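Local coordinates for protein prephenate dehydratase:Amino acid-binding ACT (PDB 6VH5) that probably catalyses the conversion of prephenate to phenylpyruvate, with loss of water and carbon dioxide, in phenylalanine biosynthesis, and carries an ACT domain that binds phenylalanine, at residues T24-E32 against M48-A59; D69-L79 against S189-S200. All coordinates share one frame; numbering follows the deposited sequence.

Contact 1. Residues T24-E32 against M48-A59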
loop_
_atom_site.group_PDB
_atom_site.type_symbol
_atom_site.label_atom_id
_atom_site.label_comp_id
_atom_site.label_asym_id
_atom_site.label_seq_id
_atom_site.Cartn_x
_atom_site.Cartn_y
_atom_site.Cartn_z
ATOM N N THR A 24 0.626 -15.665 25.890
ATOM C CA THR A 24 0.029 -16.756 25.134
ATOM C C THR A 24 0.980 -17.467 24.181
ATOM O O THR A 24 0.587 -18.487 23.602
ATOM C CB THR A 24 -1.167 -16.229 24.334
ATOM O OG1 THR A 24 -0.697 -15.471 23.204
ATOM C CG2 THR A 24 -2.038 -15.350 25.209
ATOM N N ASN A 25 2.194 -16.958 23.972
ATOM C CA ASN A 25 3.150 -17.561 23.042
ATOM C C ASN A 25 2.630 -17.574 21.613
ATOM O O ASN A 25 3.129 -18.327 20.773
ATOM C CB ASN A 25 3.545 -18.985 23.470
ATOM C CG ASN A 25 4.810 -19.471 22.784
ATOM O OD1 ASN A 25 5.888 -18.910 22.962
ATOM N ND2 ASN A 25 4.680 -20.521 21.995
ATOM N N ARG A 26 1.628 -16.753 21.315
ATOM C CA ARG A 26 1.064 -16.660 19.975
ATOM C C ARG A 26 1.558 -15.388 19.296
ATOM O O ARG A 26 1.719 -14.348 19.943
ATOM C CB ARG A 26 -0.467 -16.662 20.018
ATOM C CG ARG A 26 -1.083 -17.935 20.609
ATOM C CD ARG A 26 -0.961 -19.086 19.640
ATOM N NE ARG A 26 -2.262 -19.475 19.109
ATOM C CZ ARG A 26 -2.446 -20.026 17.917
ATOM N NH1 ARG A 26 -1.411 -20.253 17.124
ATOM N NH2 ARG A 26 -3.666 -20.344 17.517
ATOM N N ILE A 27 1.800 -15.475 17.993
ATOM C CA ILE A 27 2.159 -14.323 17.180
ATOM C C ILE A 27 1.183 -14.237 16.018
ATOM O O ILE A 27 1.114 -15.152 15.185
ATOM C CB ILE A 27 3.613 -14.388 16.686
ATOM C CG1 ILE A 27 3.859 -13.284 15.649
ATOM C CG2 ILE A 27 3.965 -15.777 16.185
ATOM C CD1 ILE A 27 5.324 -12.939 15.451
ATOM N N SER A 28 0.419 -13.150 15.965
ATOM C CA SER A 28 -0.589 -13.013 14.923
ATOM C C SER A 28 0.032 -12.603 13.592
ATOM O O SER A 28 1.027 -11.874 13.538
ATOM C CB SER A 28 -1.645 -11.993 15.338
ATOM O OG SER A 28 -1.057 -10.736 15.607
ATOM N N PHE A 29 -0.577 -13.078 12.507
ATOM C CA PHE A 29 -0.216 -12.631 11.170
ATOM C C PHE A 29 -1.474 -12.607 10.314
ATOM O O PHE A 29 -2.445 -13.321 10.585
ATOM C CB PHE A 29 0.844 -13.541 10.535
ATOM C CG PHE A 29 0.327 -14.917 10.171
ATOM C CD1 PHE A 29 -0.120 -15.192 8.884
ATOM C CD2 PHE A 29 0.281 -15.933 11.116
ATOM C CE1 PHE A 29 -0.603 -16.458 8.548
ATOM C CE2 PHE A 29 -0.196 -17.197 10.786
ATOM C CZ PHE A 29 -0.636 -17.461 9.499
ATOM N N GLN A 30 -1.434 -11.811 9.247
ATOM C CA GLN A 30 -2.536 -11.744 8.300
ATOM C C GLN A 30 -2.322 -12.795 7.218
ATOM O O GLN A 30 -1.269 -12.819 6.571
ATOM C CB GLN A 30 -2.639 -10.348 7.678
ATOM C CG GLN A 30 -3.814 -10.135 6.714
ATOM C CD GLN A 30 -3.578 -10.745 5.318
ATOM O OE1 GLN A 30 -2.468 -10.705 4.785
ATOM N NE2 GLN A 30 -4.629 -11.323 4.737
ATOM N N GLY A 31 -3.333 -13.655 7.018
ATOM C CA GLY A 31 -3.390 -14.638 5.960
ATOM C C GLY A 31 -3.780 -16.013 6.478
ATOM O O GLY A 31 -4.245 -16.180 7.613
ATOM N N GLU A 32 -3.629 -17.008 5.613
ATOM C CA GLU A 32 -3.867 -18.402 5.946
ATOM C C GLU A 32 -2.549 -19.057 6.335
ATOM O O GLU A 32 -1.466 -18.591 5.969
ATOM C CB GLU A 32 -4.468 -19.144 4.757
ATOM C CG GLU A 32 -5.674 -18.478 4.155
ATOM C CD GLU A 32 -6.390 -19.383 3.185
ATOM O OE1 GLU A 32 -6.116 -20.604 3.201
ATOM O OE2 GLU A 32 -7.213 -18.869 2.397
ATOM N N MET A 48 7.387 -19.854 18.775
ATOM C CA MET A 48 6.058 -19.294 18.965
ATOM C C MET A 48 5.059 -19.982 18.039
ATOM O O MET A 48 5.425 -20.646 17.068
ATOM C CB MET A 48 6.061 -17.787 18.723
ATOM C CG MET A 48 6.763 -17.018 19.828
ATOM S SD MET A 48 6.704 -15.234 19.604
ATOM C CE MET A 48 5.178 -14.824 20.448
ATOM N N GLU A 49 3.782 -19.829 18.364
ATOM C CA GLU A 49 2.726 -20.464 17.588
ATOM C C GLU A 49 2.022 -19.407 16.746
ATOM O O GLU A 49 1.353 -18.521 17.303
ATOM C CB GLU A 49 1.730 -21.183 18.506
ATOM C CG GLU A 49 0.918 -22.262 17.820
ATOM C CD GLU A 49 -0.179 -22.856 18.706
ATOM O OE1 GLU A 49 -1.107 -23.484 18.149
ATOM O OE2 GLU A 49 -0.123 -22.699 19.949
ATOM N N PRO A 50 2.183 -19.418 15.426
ATOM C CA PRO A 50 1.527 -18.397 14.597
ATOM C C PRO A 50 0.008 -18.463 14.720
ATOM O O PRO A 50 -0.588 -19.544 14.778
ATOM C CB PRO A 50 1.993 -18.741 13.176
ATOM C CG PRO A 50 3.280 -19.497 13.373
ATOM C CD PRO A 50 3.084 -20.281 14.647
ATOM N N LEU A 51 -0.618 -17.289 14.736
ATOM C CA LEU A 51 -2.067 -17.161 14.893
ATOM C C LEU A 51 -2.657 -16.480 13.666
ATOM O O LEU A 51 -2.603 -15.243 13.553
ATOM C CB LEU A 51 -2.411 -16.386 16.169
ATOM C CG LEU A 51 -3.892 -16.053 16.397
ATOM C CD1 LEU A 51 -4.752 -17.300 16.264
ATOM C CD2 LEU A 51 -4.107 -15.406 17.781
ATOM N N PRO A 52 -3.247 -17.234 12.738
ATOM C CA PRO A 52 -3.760 -16.618 11.506
ATOM C C PRO A 52 -4.940 -15.693 11.775
ATOM O O PRO A 52 -5.791 -15.966 12.623
ATOM C CB PRO A 52 -4.188 -17.824 10.652
ATOM C CG PRO A 52 -3.547 -19.028 11.305
ATOM C CD PRO A 52 -3.481 -18.686 12.769
ATOM N N CYS A 53 -4.985 -14.592 11.028
ATOM C CA CYS A 53 -6.055 -13.623 11.126
ATOM C C CYS A 53 -6.409 -13.198 9.712
ATOM O O CYS A 53 -5.515 -13.064 8.868
ATOM C CB CYS A 53 -5.650 -12.393 11.950
ATOM S SG CYS A 53 -5.090 -12.803 13.586
ATOM N N PRO A 54 -7.689 -12.973 9.426
ATOM C CA PRO A 54 -8.072 -12.684 8.035
ATOM C C PRO A 54 -7.583 -11.335 7.534
ATOM O O PRO A 54 -7.307 -11.208 6.336
ATOM C CB PRO A 54 -9.606 -12.783 8.057
ATOM C CG PRO A 54 -9.998 -12.653 9.491
ATOM C CD PRO A 54 -8.853 -13.186 10.305
ATOM N N THR A 55 -7.446 -10.334 8.400
ATOM C CA THR A 55 -7.001 -9.009 7.993
ATOM C C THR A 55 -5.891 -8.506 8.907
ATOM O O THR A 55 -5.676 -9.034 10.005
ATOM C CB THR A 55 -8.146 -7.983 7.996
ATOM O OG1 THR A 55 -8.555 -7.725 9.345
ATOM C CG2 THR A 55 -9.311 -8.458 7.165
ATOM N N PHE A 56 -5.178 -7.475 8.420
ATOM C CA PHE A 56 -4.152 -6.812 9.222
ATOM C C PHE A 56 -4.744 -6.276 10.515
ATOM O O PHE A 56 -4.157 -6.421 11.594
ATOM C CB PHE A 56 -3.531 -5.642 8.451
ATOM C CG PHE A 56 -2.772 -6.034 7.218
ATOM C CD1 PHE A 56 -1.711 -6.916 7.286
ATOM C CD2 PHE A 56 -3.088 -5.467 5.997
ATOM C CE1 PHE A 56 -1.016 -7.262 6.157
ATOM C CE2 PHE A 56 -2.389 -5.799 4.865
ATOM C CZ PHE A 56 -1.355 -6.702 4.943
ATOM N N GLU A 57 -5.900 -5.618 10.409
ATOM C CA GLU A 57 -6.574 -5.072 11.580
ATOM C C GLU A 57 -6.833 -6.157 12.618
ATOM O O GLU A 57 -6.558 -5.960 13.807
ATOM C CB GLU A 57 -7.871 -4.381 11.146
ATOM C CG GLU A 57 -7.635 -3.122 10.312
ATOM C CD GLU A 57 -7.296 -3.394 8.835
ATOM O OE1 GLU A 57 -7.067 -2.405 8.098
ATOM O OE2 GLU A 57 -7.225 -4.580 8.419
ATOM N N ASP A 58 -7.302 -7.330 12.176
ATOM C CA ASP A 58 -7.497 -8.444 13.100
ATOM C C ASP A 58 -6.174 -8.884 13.712
ATOM O O ASP A 58 -6.121 -9.266 14.889
ATOM C CB ASP A 58 -8.161 -9.619 12.383
ATOM C CG ASP A 58 -9.620 -9.360 12.050
ATOM O OD1 ASP A 58 -10.320 -8.694 12.854
ATOM O OD2 ASP A 58 -10.058 -9.829 10.973
ATOM N N ALA A 59 -5.097 -8.860 12.920
ATOM C CA ALA A 59 -3.779 -9.157 13.468
ATOM C C ALA A 59 -3.360 -8.115 14.504
ATOM O O ALA A 59 -2.675 -8.451 15.476
ATOM C CB ALA A 59 -2.745 -9.255 12.344
#

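Contact 2. Residues D69-L79 against S189-S200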
loop_
_atom_site.group_PDB
_atom_site.type_symbol
_atom_site.label_atom_id
_atom_site.label_comp_id
_atom_site.label_asym_id
_atom_site.label_seq_id
_atom_site.Cartn_x
_atom_site.Cartn_y
_atom_site.Cartn_z
ATOM N N ASP A 69 0.888 -12.325 21.734
ATOM C CA ASP A 69 1.923 -11.496 22.340
ATOM C C ASP A 69 2.528 -10.523 21.336
ATOM O O ASP A 69 2.873 -9.396 21.708
ATOM C CB ASP A 69 3.018 -12.386 22.922
ATOM C CG ASP A 69 2.489 -13.373 23.937
ATOM O OD1 ASP A 69 1.370 -13.159 24.453
ATOM O OD2 ASP A 69 3.188 -14.373 24.200
ATOM N N LEU A 70 2.628 -10.919 20.065
ATOM C CA LEU A 70 3.266 -10.114 19.032
ATOM C C LEU A 70 2.480 -10.246 17.736
ATOM O O LEU A 70 1.721 -11.202 17.538
ATOM C CB LEU A 70 4.718 -10.548 18.768
ATOM C CG LEU A 70 5.753 -10.616 19.888
ATOM C CD1 LEU A 70 7.024 -11.314 19.381
ATOM C CD2 LEU A 70 6.062 -9.222 20.406
ATOM N N ALA A 71 2.722 -9.309 16.819
ATOM C CA ALA A 71 2.132 -9.364 15.489
ATOM C C ALA A 71 3.216 -9.157 14.442
ATOM O O ALA A 71 4.090 -8.294 14.603
ATOM C CB ALA A 71 1.029 -8.310 15.314
ATOM N N MET A 72 3.142 -9.945 13.363
ATOM C CA MET A 72 4.107 -9.894 12.268
ATOM C C MET A 72 3.422 -9.262 11.060
ATOM O O MET A 72 2.602 -9.909 10.398
ATOM C CB MET A 72 4.635 -11.292 11.950
ATOM C CG MET A 72 5.668 -11.340 10.830
ATOM S SD MET A 72 7.344 -10.785 11.255
ATOM C CE MET A 72 7.926 -12.155 12.250
ATOM N N ILE A 73 3.783 -8.018 10.756
ATOM C CA ILE A 73 3.068 -7.189 9.795
ATOM C C ILE A 73 4.010 -6.795 8.664
ATOM O O ILE A 73 5.078 -6.235 8.919
ATOM C CB ILE A 73 2.478 -5.926 10.443
ATOM C CG1 ILE A 73 1.568 -6.301 11.623
ATOM C CG2 ILE A 73 1.783 -5.076 9.381
ATOM C CD1 ILE A 73 0.436 -7.229 11.260
ATOM N N PRO A 74 3.666 -7.068 7.407
ATOM C CA PRO A 74 4.479 -6.576 6.290
ATOM C C PRO A 74 4.213 -5.103 6.024
ATOM O O PRO A 74 3.069 -4.641 6.069
ATOM C CB PRO A 74 4.013 -7.442 5.111
ATOM C CG PRO A 74 2.609 -7.813 5.457
ATOM C CD PRO A 74 2.583 -7.965 6.958
ATOM N N ILE A 75 5.286 -4.355 5.763
ATOM C CA ILE A 75 5.142 -2.935 5.458
ATOM C C ILE A 75 5.849 -2.520 4.182
ATOM O O ILE A 75 5.520 -1.459 3.622
ATOM C CB ILE A 75 5.608 -2.062 6.642
ATOM C CG1 ILE A 75 7.093 -2.268 6.925
ATOM C CG2 ILE A 75 4.773 -2.393 7.896
ATOM C CD1 ILE A 75 7.678 -1.162 7.782
ATOM N N GLU A 76 6.805 -3.292 3.673
ATOM C CA GLU A 76 7.451 -2.990 2.403
ATOM C C GLU A 76 7.569 -4.269 1.587
ATOM O O GLU A 76 7.886 -5.331 2.129
ATOM C CB GLU A 76 8.843 -2.384 2.597
ATOM C CG GLU A 76 8.834 -1.027 3.251
ATOM C CD GLU A 76 10.209 -0.599 3.704
ATOM O OE1 GLU A 76 11.196 -1.160 3.196
ATOM O OE2 GLU A 76 10.299 0.260 4.604
ATOM N N ASN A 77 7.277 -4.165 0.290
ATOM C CA ASN A 77 7.510 -5.250 -0.657
ATOM C C ASN A 77 8.060 -4.693 -1.959
ATOM O O ASN A 77 7.497 -3.744 -2.513
ATOM C CB ASN A 77 6.235 -6.038 -0.950
ATOM C CG ASN A 77 6.441 -7.035 -2.068
ATOM O OD1 ASN A 77 6.071 -6.786 -3.220
ATOM N ND2 ASN A 77 7.064 -8.158 -1.741
ATOM N N THR A 78 9.121 -5.328 -2.471
ATOM C CA THR A 78 9.852 -4.812 -3.631
ATOM C C THR A 78 9.019 -4.782 -4.916
ATOM O O THR A 78 9.235 -3.910 -5.763
ATOM C CB THR A 78 11.119 -5.639 -3.839
ATOM O OG1 THR A 78 11.922 -5.578 -2.653
ATOM C CG2 THR A 78 11.926 -5.096 -4.994
ATOM N N LEU A 79 8.048 -5.684 -5.090
ATOM C CA LEU A 79 7.348 -5.673 -6.375
ATOM C C LEU A 79 5.864 -5.354 -6.241
ATOM O O LEU A 79 5.017 -6.007 -6.861
ATOM C CB LEU A 79 7.546 -6.999 -7.112
ATOM C CG LEU A 79 9.003 -7.377 -7.394
ATOM C CD1 LEU A 79 9.107 -8.753 -8.022
ATOM C CD2 LEU A 79 9.613 -6.350 -8.319
ATOM N N SER A 189 10.669 -12.492 -11.935
ATOM C CA SER A 189 11.723 -11.592 -11.494
ATOM C C SER A 189 12.305 -12.090 -10.183
ATOM O O SER A 189 11.611 -12.684 -9.354
ATOM C CB SER A 189 11.199 -10.164 -11.315
ATOM O OG SER A 189 9.807 -10.079 -11.566
ATOM N N GLU A 190 13.584 -11.827 -9.990
ATOM C CA GLU A 190 14.211 -12.151 -8.728
ATOM C C GLU A 190 14.235 -10.905 -7.856
ATOM O O GLU A 190 13.725 -9.846 -8.228
ATOM C CB GLU A 190 15.607 -12.727 -8.959
ATOM C CG GLU A 190 16.439 -12.024 -10.004
ATOM C CD GLU A 190 17.639 -12.858 -10.398
ATOM O OE1 GLU A 190 18.717 -12.285 -10.667
ATOM O OE2 GLU A 190 17.496 -14.103 -10.417
ATOM N N ASN A 191 14.792 -11.049 -6.660
ATOM C CA ASN A 191 14.922 -9.926 -5.726
ATOM C C ASN A 191 13.565 -9.357 -5.316
ATOM O O ASN A 191 13.346 -8.146 -5.309
ATOM C CB ASN A 191 15.827 -8.840 -6.310
ATOM C CG ASN A 191 17.264 -9.087 -5.992
ATOM O OD1 ASN A 191 18.055 -9.432 -6.867
ATOM N ND2 ASN A 191 17.615 -8.948 -4.714
ATOM N N ASN A 192 12.645 -10.248 -4.993
ATOM C CA ASN A 192 11.353 -9.879 -4.445
ATOM C C ASN A 192 11.453 -10.080 -2.939
ATOM O O ASN A 192 11.607 -11.214 -2.473
ATOM C CB ASN A 192 10.242 -10.722 -5.059
ATOM C CG ASN A 192 8.871 -10.294 -4.593
ATOM O OD1 ASN A 192 8.725 -9.294 -3.893
ATOM N ND2 ASN A 192 7.858 -11.017 -5.017
ATOM N N VAL A 193 11.465 -8.975 -2.191
ATOM C CA VAL A 193 11.676 -8.987 -0.746
ATOM C C VAL A 193 10.524 -8.276 -0.046
ATOM O O VAL A 193 10.024 -7.254 -0.531
ATOM C CB VAL A 193 13.019 -8.329 -0.380
ATOM C CG1 VAL A 193 13.324 -8.534 1.088
ATOM C CG2 VAL A 193 14.124 -8.910 -1.238
ATOM N N THR A 194 10.096 -8.826 1.085
ATOM C CA THR A 194 9.106 -8.195 1.950
ATOM C C THR A 194 9.753 -7.815 3.277
ATOM O O THR A 194 10.506 -8.607 3.859
ATOM C CB THR A 194 7.893 -9.106 2.206
ATOM O OG1 THR A 194 7.074 -9.160 1.034
ATOM C CG2 THR A 194 7.049 -8.548 3.364
ATOM N N ARG A 195 9.477 -6.604 3.743
ATOM C CA ARG A 195 9.957 -6.147 5.040
ATOM C C ARG A 195 8.815 -6.194 6.042
ATOM O O ARG A 195 7.769 -5.557 5.842
ATOM C CB ARG A 195 10.537 -4.741 4.963
ATOM C CG ARG A 195 10.830 -4.140 6.342
ATOM C CD ARG A 195 11.508 -2.760 6.225
ATOM N NE ARG A 195 11.997 -2.336 7.527
ATOM C CZ ARG A 195 11.825 -1.131 8.050
ATOM N NH1 ARG A 195 11.189 -0.185 7.375
ATOM N NH2 ARG A 195 12.301 -0.877 9.254
ATOM N N PHE A 196 9.023 -6.922 7.127
ATOM C CA PHE A 196 8.059 -6.934 8.209
ATOM C C PHE A 196 8.566 -6.092 9.373
ATOM O O PHE A 196 9.770 -5.867 9.526
ATOM C CB PHE A 196 7.790 -8.361 8.700
ATOM C CG PHE A 196 7.295 -9.295 7.643
ATOM C CD1 PHE A 196 8.183 -9.938 6.791
ATOM C CD2 PHE A 196 5.942 -9.553 7.513
ATOM C CE1 PHE A 196 7.731 -10.811 5.826
ATOM C CE2 PHE A 196 5.478 -10.427 6.547
ATOM C CZ PHE A 196 6.373 -11.056 5.701
ATOM N N VAL A 197 7.623 -5.636 10.199
ATOM C CA VAL A 197 7.909 -5.090 11.520
ATOM C C VAL A 197 7.168 -5.945 12.538
ATOM O O VAL A 197 6.051 -6.402 12.281
ATOM C CB VAL A 197 7.504 -3.609 11.665
ATOM C CG1 VAL A 197 8.478 -2.710 10.901
ATOM C CG2 VAL A 197 6.077 -3.415 11.185
ATOM N N VAL A 198 7.807 -6.179 13.675
ATOM C CA VAL A 198 7.228 -6.944 14.770
ATOM C C VAL A 198 6.600 -5.962 15.753
ATOM O O VAL A 198 7.284 -5.073 16.266
ATOM C CB VAL A 198 8.304 -7.801 15.450
ATOM C CG1 VAL A 198 7.686 -8.766 16.450
ATOM C CG2 VAL A 198 9.119 -8.537 14.389
ATOM N N LEU A 199 5.309 -6.135 16.040
ATOM C CA LEU A 199 4.570 -5.193 16.868
ATOM C C LEU A 199 4.273 -5.782 18.240
ATOM O O LEU A 199 4.145 -7.000 18.402
ATOM C CB LEU A 199 3.258 -4.762 16.201
ATOM C CG LEU A 199 3.435 -4.129 14.818
ATOM C CD1 LEU A 199 2.120 -3.554 14.342
ATOM C CD2 LEU A 199 4.546 -3.089 14.772
ATOM N N SER A 200 4.158 -4.897 19.231
ATOM C CA SER A 200 3.873 -5.298 20.600
ATOM C C SER A 200 2.988 -4.254 21.264
ATOM O O SER A 200 3.056 -3.065 20.945
ATOM C CB SER A 200 5.168 -5.466 21.409
ATOM O OG SER A 200 4.893 -5.612 22.790
#

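Contact 1. Residues T24-E32 against M48-A59
The carbonyl O of E49 is gripped by two donors of R26-I27. I27 N binds it at 3.2 Å, and R26 NH1 adds a weak bond at 3.3 Å. This is the pairing of the two parallel strands of a beta-alpha-beta unit, with helix 36-44 as the crossover. Strands 26-30 and 49-53 run at 34° to each other. The backbone bonds continue through L51 N to I27 O and F29 N to L51 O, and G31 N to C53 O closes the pair. P50 and P52 fall between the residues whose N-H groups bond to strand 26-30, so the prolines cost this pairing no bond. R26 folds back over the neighbouring strand, its chain bent at chi2 and chi3. Its guanidinium lies between L51 on one face and the E49 carboxylate on the other. E49 OE1 is 3.4 Å from R26 NH1 but well out of the guanidinium plane, so only charge joins them. On the other side of the sheet, P52 CA makes a CH-pi contact over a face of the F29 ring, while P50 CB touches F29 CE2 at 3.6 Å. Helix 36-44 packs against F29 as well. Q30 ties the strand to the start of helix 56-64. Its CG, anti to the backbone N (chi1 -177°), makes a CH-pi contact over a face of the F56 ring. A bend at chi2 then turns the amide back, and Q30 NE2 gives P54 O a nearly straight bond of 3.1 Å. P54 O lies in the Q30 amide plane, while NE2 stands above the P54 carbonyl plane. Deeper in, S28 OG donates to A59 O at 2.8 Å, standing 18° out of the plane of that carbonyl.

Contact 2. Residues D69-L79 against S189-S200
I75 N and E76 N both donate to the carbonyl O of R195, at 2.8 and 3.3 Å. They make a classic beta bulge between antiparallel strands 70-77 and 193-200, and the register shifts by one residue there. Before the bulge the packing is tight. M72 and F196 meet at about a right angle: M72 SD presses on F196 CB at 3.6 Å and stands oblique to the ring in a Met-aromatic contact. P74 CB touches F196 CE2, and T194 CG2 lies over one face of the same ring. Helix 36-44 closes over M72 and F196. On the other face of the sheet, I75 CD1 meets V197 CG1 at 3.6 Å and also lies over a face of the R195 guanidinium. I75 gets there with CG1 between its backbone N and carbonyl carbon (chi1 63°). E76 and R195 run side by side, with a salt bridge of 2.9 Å from E76 OE2 to R195 NH1. OE2 lies near the guanidinium plane, whereas NH1 reaches it from above the carboxylate plane. K246 is a second partner of E76. E100 and D264 also pair with R195, so these acids probably balance the buried arginine's charge. The loose side is S189-N191, bordered by the second subunit. There the carbonyl O of exposed N191 is 3.4 Å from T78 CG2. Next to it, L79 CD1 rests on buried N192 CB. N77 ND2 bridges T194 OG1 at 3.0 Å and N192 OD1 at 2.9 Å, while N77 OD1 accepts from L79 N in an Asx turn and from G81 N. T194 is predicted to be essential for dehydratase activity, so its end of the pair probably lies at the active site of the prephenate dehydratase domain.

How the contacts relate
Both contacts belong to one mixed five-stranded sheet, in which strands 26-30 and 70-77 are neighbours. Contact 1 is the outer, parallel pair and includes the edge strand 49-53. Several of its residues are exposed, and its charged pair lies toward the surface. Contact 2 pairs the middle strand 70-77 with antiparallel 193-200 near the centre of the chain. Just over half its touching residues are buried, and its charged groups link onward to other parts of the chain. Helices 36-44 and 56-64 touch both contacts. The two join directly where N25 N meets D69 OD2 and S28 N meets L70 O, each at 2.8 Å. Contact 1 spans a short crossover, while contact 2 brings together segments 110 residues apart.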